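Local coordinates for protein Rik1-associated factor 1 (Schizosaccharomyces pombe, PDB 4O9D) that serves as a subunit of the Clr4 methyltransferase complex, which ubiquitylates histone H3K14 and methylates H3K9 to establish heterochromatin, at residues 63-73 / 415-423; 274-283 / 295-305. All coordinates share one frame; numbering follows the deposited sequence.

In the fold
This part of the protein is a WD-repeat beta-propeller. Strand 21-26 comes first and completes the blade of 382-387, 393-398 and 403-407, so both chain ends close the ring. Strands 62-66 and 71-74 follow, in the next blade. Interaction 1 joins this hairpin to 415-423 at the C-terminal end of the model, so it closes a loop around most of the chain. Interaction 2 falls within that loop. It closes a short one, tying the last strand of one blade and the first strand of the next to a hairpin of that next blade. The two contacts do not cross or touch and lie on opposite sides of the chain's centre, about 19 Å apart at their nearest atoms.

Interaction 1: residues 63-73 / 415-423. With EDO (1,2-ethanediol), chain C.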
loop_
_atom_site.group_PDB
_atom_site.type_symbol
_atom_site.label_atom_id
_atom_site.label_comp_id
_atom_site.label_asym_id
_atom_site.label_seq_id
_atom_site.Cartn_x
_atom_site.Cartn_y
_atom_site.Cartn_z
ATOM N N TRP A 63 0.438 -9.544 -12.663
ATOM C CA TRP A 63 0.775 -10.969 -12.611
ATOM C C TRP A 63 0.218 -11.667 -11.372
ATOM O O TRP A 63 0.030 -11.056 -10.309
ATOM C CB TRP A 63 2.288 -11.160 -12.685
ATOM C CG TRP A 63 2.915 -10.568 -13.924
ATOM C CD1 TRP A 63 3.115 -9.243 -14.191
ATOM C CD2 TRP A 63 3.433 -11.289 -15.061
ATOM N NE1 TRP A 63 3.712 -9.096 -15.422
ATOM C CE2 TRP A 63 3.921 -10.335 -15.971
ATOM C CE3 TRP A 63 3.516 -12.648 -15.395
ATOM C CZ2 TRP A 63 4.490 -10.694 -17.198
ATOM C CZ3 TRP A 63 4.081 -13.004 -16.608
ATOM C CH2 TRP A 63 4.568 -12.031 -17.491
ATOM N N ILE A 64 -0.060 -12.957 -11.520
ATOM C CA ILE A 64 -0.507 -13.769 -10.404
ATOM C C ILE A 64 0.368 -14.989 -10.412
ATOM O O ILE A 64 0.518 -15.637 -11.464
ATOM C CB ILE A 64 -1.984 -14.223 -10.526
ATOM C CG1 ILE A 64 -2.933 -13.025 -10.535
ATOM C CG2 ILE A 64 -2.353 -15.153 -9.359
ATOM C CD1 ILE A 64 -4.401 -13.425 -10.373
ATOM N N GLY A 65 0.952 -15.289 -9.253
ATOM C CA GLY A 65 1.863 -16.411 -9.100
ATOM C C GLY A 65 1.364 -17.387 -8.046
ATOM O O GLY A 65 0.501 -17.046 -7.230
ATOM N N ASP A 66 1.924 -18.597 -8.065
ATOM C CA ASP A 66 1.510 -19.682 -7.190
ATOM C C ASP A 66 2.747 -20.269 -6.514
ATOM O O ASP A 66 3.677 -20.707 -7.195
ATOM C CB ASP A 66 0.809 -20.771 -8.019
ATOM C CG ASP A 66 0.285 -21.908 -7.163
ATOM O OD1 ASP A 66 1.085 -22.783 -6.780
ATOM O OD2 ASP A 66 -0.929 -21.918 -6.859
ATOM N N PHE A 67 2.757 -20.288 -5.185
ATOM C CA PHE A 67 3.949 -20.686 -4.436
ATOM C C PHE A 67 4.213 -22.205 -4.538
ATOM O O PHE A 67 5.351 -22.631 -4.665
ATOM C CB PHE A 67 3.843 -20.250 -2.970
ATOM C CG PHE A 67 3.960 -18.746 -2.756
ATOM C CD1 PHE A 67 4.963 -18.010 -3.378
ATOM C CD2 PHE A 67 3.072 -18.076 -1.923
ATOM C CE1 PHE A 67 5.085 -16.625 -3.167
ATOM C CE2 PHE A 67 3.184 -16.687 -1.707
ATOM C CZ PHE A 67 4.197 -15.964 -2.340
ATOM N N HIS A 68 3.162 -23.009 -4.500
ATOM C CA HIS A 68 3.318 -24.454 -4.640
ATOM C C HIS A 68 3.909 -24.871 -5.995
ATOM O O HIS A 68 4.822 -25.688 -6.041
ATOM C CB HIS A 68 1.981 -25.159 -4.435
ATOM C CG HIS A 68 2.031 -26.626 -4.724
ATOM N ND1 HIS A 68 2.980 -27.460 -4.175
ATOM C CD2 HIS A 68 1.265 -27.406 -5.527
ATOM C CE1 HIS A 68 2.791 -28.694 -4.613
ATOM N NE2 HIS A 68 1.756 -28.688 -5.435
ATOM N N SER A 69 3.404 -24.305 -7.090
ATOM C CA SER A 69 3.826 -24.737 -8.432
ATOM C C SER A 69 4.961 -23.895 -8.994
ATOM O O SER A 69 5.585 -24.265 -10.003
ATOM C CB SER A 69 2.629 -24.714 -9.405
ATOM O OG SER A 69 2.169 -23.386 -9.629
ATOM N N GLU A 70 5.229 -22.758 -8.350
ATOM C CA GLU A 70 6.303 -21.881 -8.777
ATOM C C GLU A 70 6.066 -21.439 -10.218
ATOM O O GLU A 70 6.990 -21.339 -11.028
ATOM C CB GLU A 70 7.652 -22.584 -8.597
ATOM C CG GLU A 70 7.764 -23.205 -7.213
ATOM C CD GLU A 70 9.175 -23.693 -6.861
ATOM O OE1 GLU A 70 10.078 -23.681 -7.741
ATOM O OE2 GLU A 70 9.370 -24.075 -5.686
ATOM N N THR A 71 4.803 -21.161 -10.520
ATOM C CA THR A 71 4.421 -20.644 -11.826
ATOM C C THR A 71 3.810 -19.258 -11.690
ATOM O O THR A 71 3.316 -18.881 -10.630
ATOM C CB THR A 71 3.404 -21.559 -12.519
ATOM O OG1 THR A 71 2.231 -21.663 -11.710
ATOM C CG2 THR A 71 3.995 -22.965 -12.735
ATOM N N ILE A 72 3.835 -18.515 -12.786
ATOM C CA ILE A 72 3.315 -17.166 -12.799
ATOM C C ILE A 72 2.648 -16.868 -14.158
ATOM O O ILE A 72 3.073 -17.364 -15.206
ATOM C CB ILE A 72 4.437 -16.145 -12.411
ATOM C CG1 ILE A 72 3.837 -14.813 -11.952
ATOM C CG2 ILE A 72 5.430 -15.936 -13.529
ATOM C CD1 ILE A 72 4.890 -13.786 -11.602
ATOM N N GLN A 73 1.599 -16.061 -14.129
ATOM C CA GLN A 73 0.763 -15.819 -15.308
ATOM C C GLN A 73 0.430 -14.343 -15.424
ATOM O O GLN A 73 0.105 -13.713 -14.424
ATOM C CB GLN A 73 -0.533 -16.622 -15.219
ATOM C CG GLN A 73 -1.419 -16.440 -16.433
ATOM C CD GLN A 73 -2.817 -17.018 -16.246
ATOM O OE1 GLN A 73 -3.109 -17.700 -15.251
ATOM N NE2 GLN A 73 -3.688 -16.739 -17.203
ATOM N N LYS A 415 20.897 -18.766 -3.760
ATOM C CA LYS A 415 20.642 -18.057 -5.004
ATOM C C LYS A 415 19.154 -18.002 -5.332
ATOM O O LYS A 415 18.357 -18.773 -4.799
ATOM C CB LYS A 415 21.398 -18.719 -6.153
ATOM C CG LYS A 415 21.264 -20.241 -6.201
ATOM C CD LYS A 415 21.904 -20.820 -7.466
ATOM C CE LYS A 415 23.397 -20.515 -7.542
ATOM N NZ LYS A 415 23.871 -20.247 -8.936
ATOM N N PHE A 416 18.797 -17.090 -6.227
ATOM C CA PHE A 416 17.413 -16.957 -6.671
ATOM C C PHE A 416 17.094 -17.918 -7.815
ATOM O O PHE A 416 17.880 -18.061 -8.754
ATOM C CB PHE A 416 17.153 -15.544 -7.165
ATOM C CG PHE A 416 17.257 -14.497 -6.104
ATOM C CD1 PHE A 416 16.226 -14.316 -5.189
ATOM C CD2 PHE A 416 18.364 -13.666 -6.043
ATOM C CE1 PHE A 416 16.312 -13.328 -4.208
ATOM C CE2 PHE A 416 18.457 -12.670 -5.065
ATOM C CZ PHE A 416 17.426 -12.504 -4.151
ATOM N N GLY A 417 15.936 -18.566 -7.725
ATOM C CA GLY A 417 15.414 -19.348 -8.822
ATOM C C GLY A 417 14.528 -18.464 -9.672
ATOM O O GLY A 417 14.518 -17.229 -9.509
ATOM N N GLU A 418 13.790 -19.095 -10.580
ATOM C CA GLU A 418 12.820 -18.398 -11.413
ATOM C C GLU A 418 11.465 -19.045 -11.279
ATOM O O GLU A 418 11.356 -20.227 -10.935
ATOM C CB GLU A 418 13.229 -18.437 -12.883
ATOM C CG GLU A 418 14.253 -17.402 -13.279
ATOM C CD GLU A 418 14.752 -17.605 -14.702
ATOM O OE1 GLU A 418 15.936 -17.971 -14.859
ATOM O OE2 GLU A 418 13.964 -17.410 -15.665
ATOM N N PHE A 419 10.432 -18.248 -11.541
ATOM C CA PHE A 419 9.100 -18.766 -11.734
ATOM C C PHE A 419 9.063 -19.200 -13.189
ATOM O O PHE A 419 9.847 -18.709 -14.016
ATOM C CB PHE A 419 8.035 -17.688 -11.454
ATOM C CG PHE A 419 7.852 -17.385 -9.989
ATOM C CD1 PHE A 419 7.077 -18.215 -9.186
ATOM C CD2 PHE A 419 8.460 -16.269 -9.410
ATOM C CE1 PHE A 419 6.910 -17.948 -7.817
ATOM C CE2 PHE A 419 8.294 -15.992 -8.057
ATOM C CZ PHE A 419 7.509 -16.835 -7.263
ATOM N N ARG A 420 8.184 -20.135 -13.507
ATOM C CA ARG A 420 7.978 -20.491 -14.899
ATOM C C ARG A 420 6.705 -19.798 -15.363
ATOM O O ARG A 420 5.654 -19.944 -14.743
ATOM C CB ARG A 420 7.900 -22.010 -15.065
ATOM C CG ARG A 420 9.281 -22.712 -14.990
ATOM C CD ARG A 420 9.891 -22.655 -13.586
ATOM N NE ARG A 420 10.723 -23.832 -13.314
ATOM C CZ ARG A 420 11.527 -23.972 -12.257
ATOM N NH1 ARG A 420 11.635 -23.009 -11.350
ATOM N NH2 ARG A 420 12.231 -25.087 -12.110
ATOM N N ILE A 421 6.822 -19.017 -16.428
ATOM C CA ILE A 421 5.689 -18.279 -16.983
ATOM C C ILE A 421 4.731 -19.201 -17.726
ATOM O O ILE A 421 5.168 -19.986 -18.569
ATOM C CB ILE A 421 6.146 -17.217 -17.985
ATOM C CG1 ILE A 421 7.016 -16.167 -17.292
ATOM C CG2 ILE A 421 4.935 -16.556 -18.635
ATOM C CD1 ILE A 421 7.473 -15.074 -18.218
ATOM N N ILE A 422 3.437 -19.100 -17.421
ATOM C CA ILE A 422 2.441 -19.969 -18.042
ATOM C C ILE A 422 1.395 -19.109 -18.744
ATOM O O ILE A 422 1.430 -17.880 -18.646
ATOM C CB ILE A 422 1.740 -20.883 -17.004
ATOM C CG1 ILE A 422 1.121 -20.052 -15.882
ATOM C CG2 ILE A 422 2.718 -21.895 -16.403
ATOM C CD1 ILE A 422 -0.054 -20.725 -15.198
ATOM N N GLU A 423 0.470 -19.740 -19.462
ATOM C CA GLU A 423 -0.655 -19.001 -20.046
ATOM C C GLU A 423 -1.999 -19.592 -19.620
ATOM O O GLU A 423 -2.355 -20.697 -20.029
ATOM C CB GLU A 423 -0.568 -18.987 -21.570
ATOM C CG GLU A 423 0.725 -18.402 -22.102
ATOM C CD GLU A 423 0.785 -18.422 -23.616
ATOM O OE1 GLU A 423 0.127 -19.294 -24.225
ATOM O OE2 GLU A 423 1.482 -17.563 -24.196
HETATM C C1 EDO C . -1.059 -18.305 -11.474
HETATM O O1 EDO C . -2.116 -18.919 -10.725
HETATM C C2 EDO C . 0.161 -19.225 -11.524
HETATM O O2 EDO C . -0.195 -20.556 -11.927
#
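The Phe419 ring turns an edge to the backbone of the 66-71 turn. Thr71 N lies in the ring plane, 4.0 Å from Phe419 CD1, with Asp66 O near it. Ile72 crosses Phe419 at about a right angle, Ile72 CG2 3.8 Å from Phe419 CB. The Trp63 ring meets Ile421 at its edge (CZ3 to CG2 4.2 Å). Strands 71-73 and 420-422 pair in parallel. Arg420 N gives a straight bond to Glu70 O (3.0 Å, 165°). Ile72 N bonds to Arg420 O, and Ile422 N to Ile72 O (2.8 Å). Glu70 and Arg420 run side by side in a long salt bridge of charges only: Glu70 OE1 is 4.0 Å from Arg420 NH1, well out of the guanidinium plane; Lys24 is the stronger partner of Glu70. Thr71 OG1, set between backbone N and carbonyl carbon (chi1 60°), shares a hydrogen bond with O2 of a 1,2-ethanediol, probably from the crystallisation liquor, at 2.7 Å and another with Ser69 OG. Glu70 and Thr71 both face Asp66, a G1 beta bulge in the turn. Strand 420-422 adds a fifth strand to the blade of strands 33-38 to 71-74. Phe419 reaches Trp23 and Met405 of the adjoining blade.

Interaction 2: residues 274-283 / 295-305; sequences FTTTQKDINH and SSGTDNQTFVW
The Gln278 amide meets Ser295 and Asp299 with both ends. Its CG lies anti to the carbonyl carbon (chi1 -63°), and the extended chain carries the amide there. OE1 accepts from Ser295 OG (2.8 Å) and Thr276 OG1, on opposite faces of the amide plane. NE2 gives an almost straight bond to Asp299 OD1 (3.1 Å, 177°), on the syn side. It reaches Ser295 O (3.2 Å) from above that carbonyl plane, opposite Phe303 N. These bonds fix the amide's rotation. A side chain on Gly297 would run into NE2. Phe303 CD1 touches Gln278 CD at 3.5 Å, and Thr276 OG1 lies over one face of the Phe303 ring. A second shell sets the first: Gln301 N bonds to Asp299 OD1, and Gln278 N to Thr276 OG1 in an ST turn. A leucine in place of Gln278 would probably leave Ser295 OG and Thr276 OG1 without their shared acceptor and Asp299 OD1 and Ser295 O without this donor. Phe274 CB sits over the six-membered ring of Trp305, 3.8 Å from its centroid. Ser296 O takes Asn282 N (2.9 Å) and His283 N (3.2 Å), a classic beta bulge. Asp299, Gln278 and Ser295 probably recall the Asp-His-Ser/Thr part of the WD tetrad; Trp305 NE1 instead reaches Thr275 O through a water. The contact joins strand 269-276, last of one blade, to strands 281-286, 292-297 and 301-306 of the next.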
loop_
_atom_site.group_PDB
_atom_site.type_symbol
_atom_site.label_atom_id
_atom_site.label_comp_id
_atom_site.label_asym_id
_atom_site.label_seq_id
_atom_site.Cartn_x
_atom_site.Cartn_y
_atom_site.Cartn_z
ATOM N N PHE A 274 2.729 14.685 15.660
ATOM C CA PHE A 274 4.175 14.854 15.603
ATOM C C PHE A 274 4.447 15.728 14.387
ATOM O O PHE A 274 3.693 15.706 13.392
ATOM C CB PHE A 274 4.856 13.497 15.402
ATOM C CG PHE A 274 4.400 12.448 16.362
ATOM C CD1 PHE A 274 3.220 11.754 16.137
ATOM C CD2 PHE A 274 5.144 12.163 17.503
ATOM C CE1 PHE A 274 2.779 10.796 17.029
ATOM C CE2 PHE A 274 4.722 11.210 18.400
ATOM C CZ PHE A 274 3.545 10.517 18.170
ATOM N N THR A 275 5.522 16.491 14.456
ATOM C CA THR A 275 5.934 17.289 13.338
ATOM C C THR A 275 7.343 16.883 12.934
ATOM O O THR A 275 8.177 16.498 13.766
ATOM C CB THR A 275 5.879 18.773 13.672
ATOM O OG1 THR A 275 6.846 19.061 14.682
ATOM C CG2 THR A 275 4.514 19.120 14.190
ATOM N N THR A 276 7.597 16.963 11.645
ATOM C CA THR A 276 8.886 16.560 11.103
ATOM C C THR A 276 9.302 17.588 10.098
ATOM O O THR A 276 8.444 18.223 9.460
ATOM C CB THR A 276 8.770 15.240 10.322
ATOM O OG1 THR A 276 10.028 14.928 9.711
ATOM C CG2 THR A 276 7.748 15.372 9.236
ATOM N N THR A 277 10.608 17.704 9.894
ATOM C CA THR A 277 11.143 18.592 8.870
ATOM C C THR A 277 11.049 18.022 7.446
ATOM O O THR A 277 11.261 18.746 6.470
ATOM C CB THR A 277 12.614 18.913 9.162
ATOM O OG1 THR A 277 13.309 17.696 9.427
ATOM C CG2 THR A 277 12.721 19.816 10.360
ATOM N N GLN A 278 10.729 16.735 7.321
ATOM C CA GLN A 278 10.553 16.127 6.000
ATOM C C GLN A 278 9.481 16.842 5.194
ATOM O O GLN A 278 8.367 17.039 5.667
ATOM C CB GLN A 278 10.162 14.656 6.146
ATOM C CG GLN A 278 11.233 13.847 6.822
ATOM C CD GLN A 278 10.746 12.510 7.282
ATOM O OE1 GLN A 278 9.873 12.426 8.144
ATOM N NE2 GLN A 278 11.304 11.448 6.711
ATOM N N LYS A 279 9.809 17.215 3.967
ATOM C CA LYS A 279 8.876 17.952 3.149
ATOM C C LYS A 279 7.926 17.030 2.380
ATOM O O LYS A 279 6.908 17.492 1.867
ATOM C CB LYS A 279 9.641 18.858 2.186
ATOM C CG LYS A 279 10.323 18.114 1.067
ATOM C CD LYS A 279 11.586 18.840 0.623
ATOM C CE LYS A 279 11.976 18.449 -0.792
ATOM N NZ LYS A 279 12.539 19.624 -1.526
ATOM N N ASP A 280 8.241 15.733 2.311
ATOM C CA ASP A 280 7.375 14.791 1.609
ATOM C C ASP A 280 7.382 13.449 2.325
ATOM O O ASP A 280 8.349 12.686 2.212
ATOM C CB ASP A 280 7.853 14.607 0.159
ATOM C CG ASP A 280 6.789 13.968 -0.739
ATOM O OD1 ASP A 280 5.838 13.324 -0.225
ATOM O OD2 ASP A 280 6.914 14.113 -1.972
ATOM N N ILE A 281 6.313 13.143 3.055
ATOM C CA ILE A 281 6.259 11.872 3.774
ATOM C C ILE A 281 5.618 10.796 2.881
ATOM O O ILE A 281 4.469 10.954 2.393
ATOM C CB ILE A 281 5.449 11.980 5.099
ATOM C CG1 ILE A 281 6.022 13.046 6.036
ATOM C CG2 ILE A 281 5.400 10.627 5.807
ATOM C CD1 ILE A 281 5.239 13.119 7.376
ATOM N N ASN A 282 6.350 9.704 2.665
ATOM C CA ASN A 282 5.843 8.574 1.880
ATOM C C ASN A 282 5.061 7.575 2.746
ATOM O O ASN A 282 4.039 7.046 2.300
ATOM C CB ASN A 282 6.981 7.795 1.203
ATOM C CG ASN A 282 7.643 8.559 0.056
ATOM O OD1 ASN A 282 7.091 9.498 -0.498
ATOM N ND2 ASN A 282 8.842 8.135 -0.299
ATOM N N HIS A 283 5.549 7.291 3.962
ATOM C CA HIS A 283 4.954 6.231 4.786
ATOM C C HIS A 283 5.073 6.553 6.271
ATOM O O HIS A 283 6.167 6.893 6.750
ATOM C CB HIS A 283 5.652 4.871 4.544
ATOM C CG HIS A 283 5.566 4.382 3.134
ATOM N ND1 HIS A 283 4.403 3.881 2.596
ATOM C CD2 HIS A 283 6.495 4.334 2.143
ATOM C CE1 HIS A 283 4.608 3.557 1.327
ATOM N NE2 HIS A 283 5.871 3.806 1.032
ATOM N N SER A 295 8.088 8.012 10.498
ATOM C CA SER A 295 7.783 8.809 9.314
ATOM C C SER A 295 8.943 8.678 8.317
ATOM O O SER A 295 10.060 9.159 8.588
ATOM C CB SER A 295 7.623 10.281 9.714
ATOM O OG SER A 295 7.498 11.100 8.566
ATOM N N SER A 296 8.703 8.010 7.192
ATOM C CA SER A 296 9.768 7.783 6.213
ATOM C C SER A 296 9.533 8.668 5.008
ATOM O O SER A 296 8.422 8.719 4.446
ATOM C CB SER A 296 9.848 6.318 5.757
ATOM O OG SER A 296 9.861 5.398 6.833
ATOM N N GLY A 297 10.574 9.358 4.565
ATOM C CA GLY A 297 10.346 10.362 3.541
ATOM C C GLY A 297 11.172 10.245 2.295
ATOM O O GLY A 297 11.994 9.327 2.143
ATOM N N THR A 298 10.940 11.208 1.405
ATOM C CA THR A 298 11.712 11.347 0.177
ATOM C C THR A 298 13.113 11.832 0.480
ATOM O O THR A 298 13.948 11.840 -0.427
ATOM C CB THR A 298 11.055 12.349 -0.818
ATOM O OG1 THR A 298 11.094 13.678 -0.265
ATOM C CG2 THR A 298 9.586 11.945 -1.117
ATOM N N ASP A 299 13.379 12.234 1.729
ATOM C CA ASP A 299 14.762 12.520 2.169
ATOM C C ASP A 299 15.599 11.276 2.424
ATOM O O ASP A 299 16.767 11.360 2.844
ATOM C CB ASP A 299 14.804 13.418 3.412
ATOM C CG ASP A 299 14.069 12.829 4.616
ATOM O OD1 ASP A 299 13.430 11.757 4.502
ATOM O OD2 ASP A 299 14.115 13.483 5.688
ATOM N N ASN A 300 15.019 10.117 2.156
ATOM C CA ASN A 300 15.729 8.867 2.348
ATOM C C ASN A 300 16.092 8.624 3.812
ATOM O O ASN A 300 17.133 8.053 4.107
ATOM C CB ASN A 300 16.999 8.858 1.480
ATOM C CG ASN A 300 17.211 7.534 0.747
ATOM O OD1 ASN A 300 16.264 6.771 0.495
ATOM N ND2 ASN A 300 18.468 7.254 0.399
ATOM N N GLN A 301 15.249 9.058 4.748
ATOM C CA GLN A 301 15.482 8.691 6.147
ATOM C C GLN A 301 14.145 8.594 6.858
ATOM O O GLN A 301 13.148 9.078 6.336
ATOM C CB GLN A 301 16.399 9.710 6.838
ATOM C CG GLN A 301 15.843 11.119 6.875
ATOM C CD GLN A 301 16.924 12.146 7.205
ATOM O OE1 GLN A 301 18.119 11.811 7.262
ATOM N NE2 GLN A 301 16.516 13.402 7.404
ATOM N N THR A 302 14.129 7.939 8.020
ATOM C CA THR A 302 12.899 7.710 8.784
ATOM C C THR A 302 13.058 8.320 10.167
ATOM O O THR A 302 13.999 7.955 10.908
ATOM C CB THR A 302 12.645 6.200 8.974
ATOM O OG1 THR A 302 12.431 5.567 7.704
ATOM C CG2 THR A 302 11.458 5.954 9.900
ATOM N N PHE A 303 12.181 9.257 10.516
ATOM C CA PHE A 303 12.129 9.768 11.889
ATOM C C PHE A 303 11.308 8.803 12.751
ATOM O O PHE A 303 10.318 8.264 12.284
ATOM C CB PHE A 303 11.535 11.191 11.936
ATOM C CG PHE A 303 12.500 12.269 11.485
ATOM C CD1 PHE A 303 12.713 12.509 10.150
ATOM C CD2 PHE A 303 13.206 13.024 12.416
ATOM C CE1 PHE A 303 13.583 13.483 9.730
ATOM C CE2 PHE A 303 14.091 13.994 12.002
ATOM C CZ PHE A 303 14.274 14.228 10.650
ATOM N N VAL A 304 11.739 8.581 13.991
ATOM C CA VAL A 304 11.022 7.720 14.933
ATOM C C VAL A 304 10.752 8.448 16.241
ATOM O O VAL A 304 11.633 9.150 16.728
ATOM C CB VAL A 304 11.815 6.484 15.266
ATOM C CG1 VAL A 304 10.977 5.565 16.180
ATOM C CG2 VAL A 304 12.223 5.753 13.963
ATOM N N TRP A 305 9.545 8.261 16.799
ATOM C CA TRP A 305 9.140 8.893 18.052
ATOM C C TRP A 305 8.639 7.843 19.023
ATOM O O TRP A 305 8.020 6.866 18.637
ATOM C CB TRP A 305 7.970 9.880 17.835
ATOM C CG TRP A 305 8.273 11.091 17.039
ATOM C CD1 TRP A 305 8.778 12.274 17.507
ATOM C CD2 TRP A 305 8.076 11.268 15.631
ATOM N NE1 TRP A 305 8.915 13.164 16.472
ATOM C CE2 TRP A 305 8.483 12.578 15.314
ATOM C CE3 TRP A 305 7.589 10.446 14.609
ATOM C CZ2 TRP A 305 8.420 13.092 14.018
ATOM C CZ3 TRP A 305 7.527 10.956 13.314
ATOM C CH2 TRP A 305 7.948 12.265 13.030
HETATM O O HOH W 1 9.689 16.111 16.397
HETATM O O HOH W 2 11.097 14.419 2.526
HETATM O O HOH W 3 7.705 5.011 8.276
#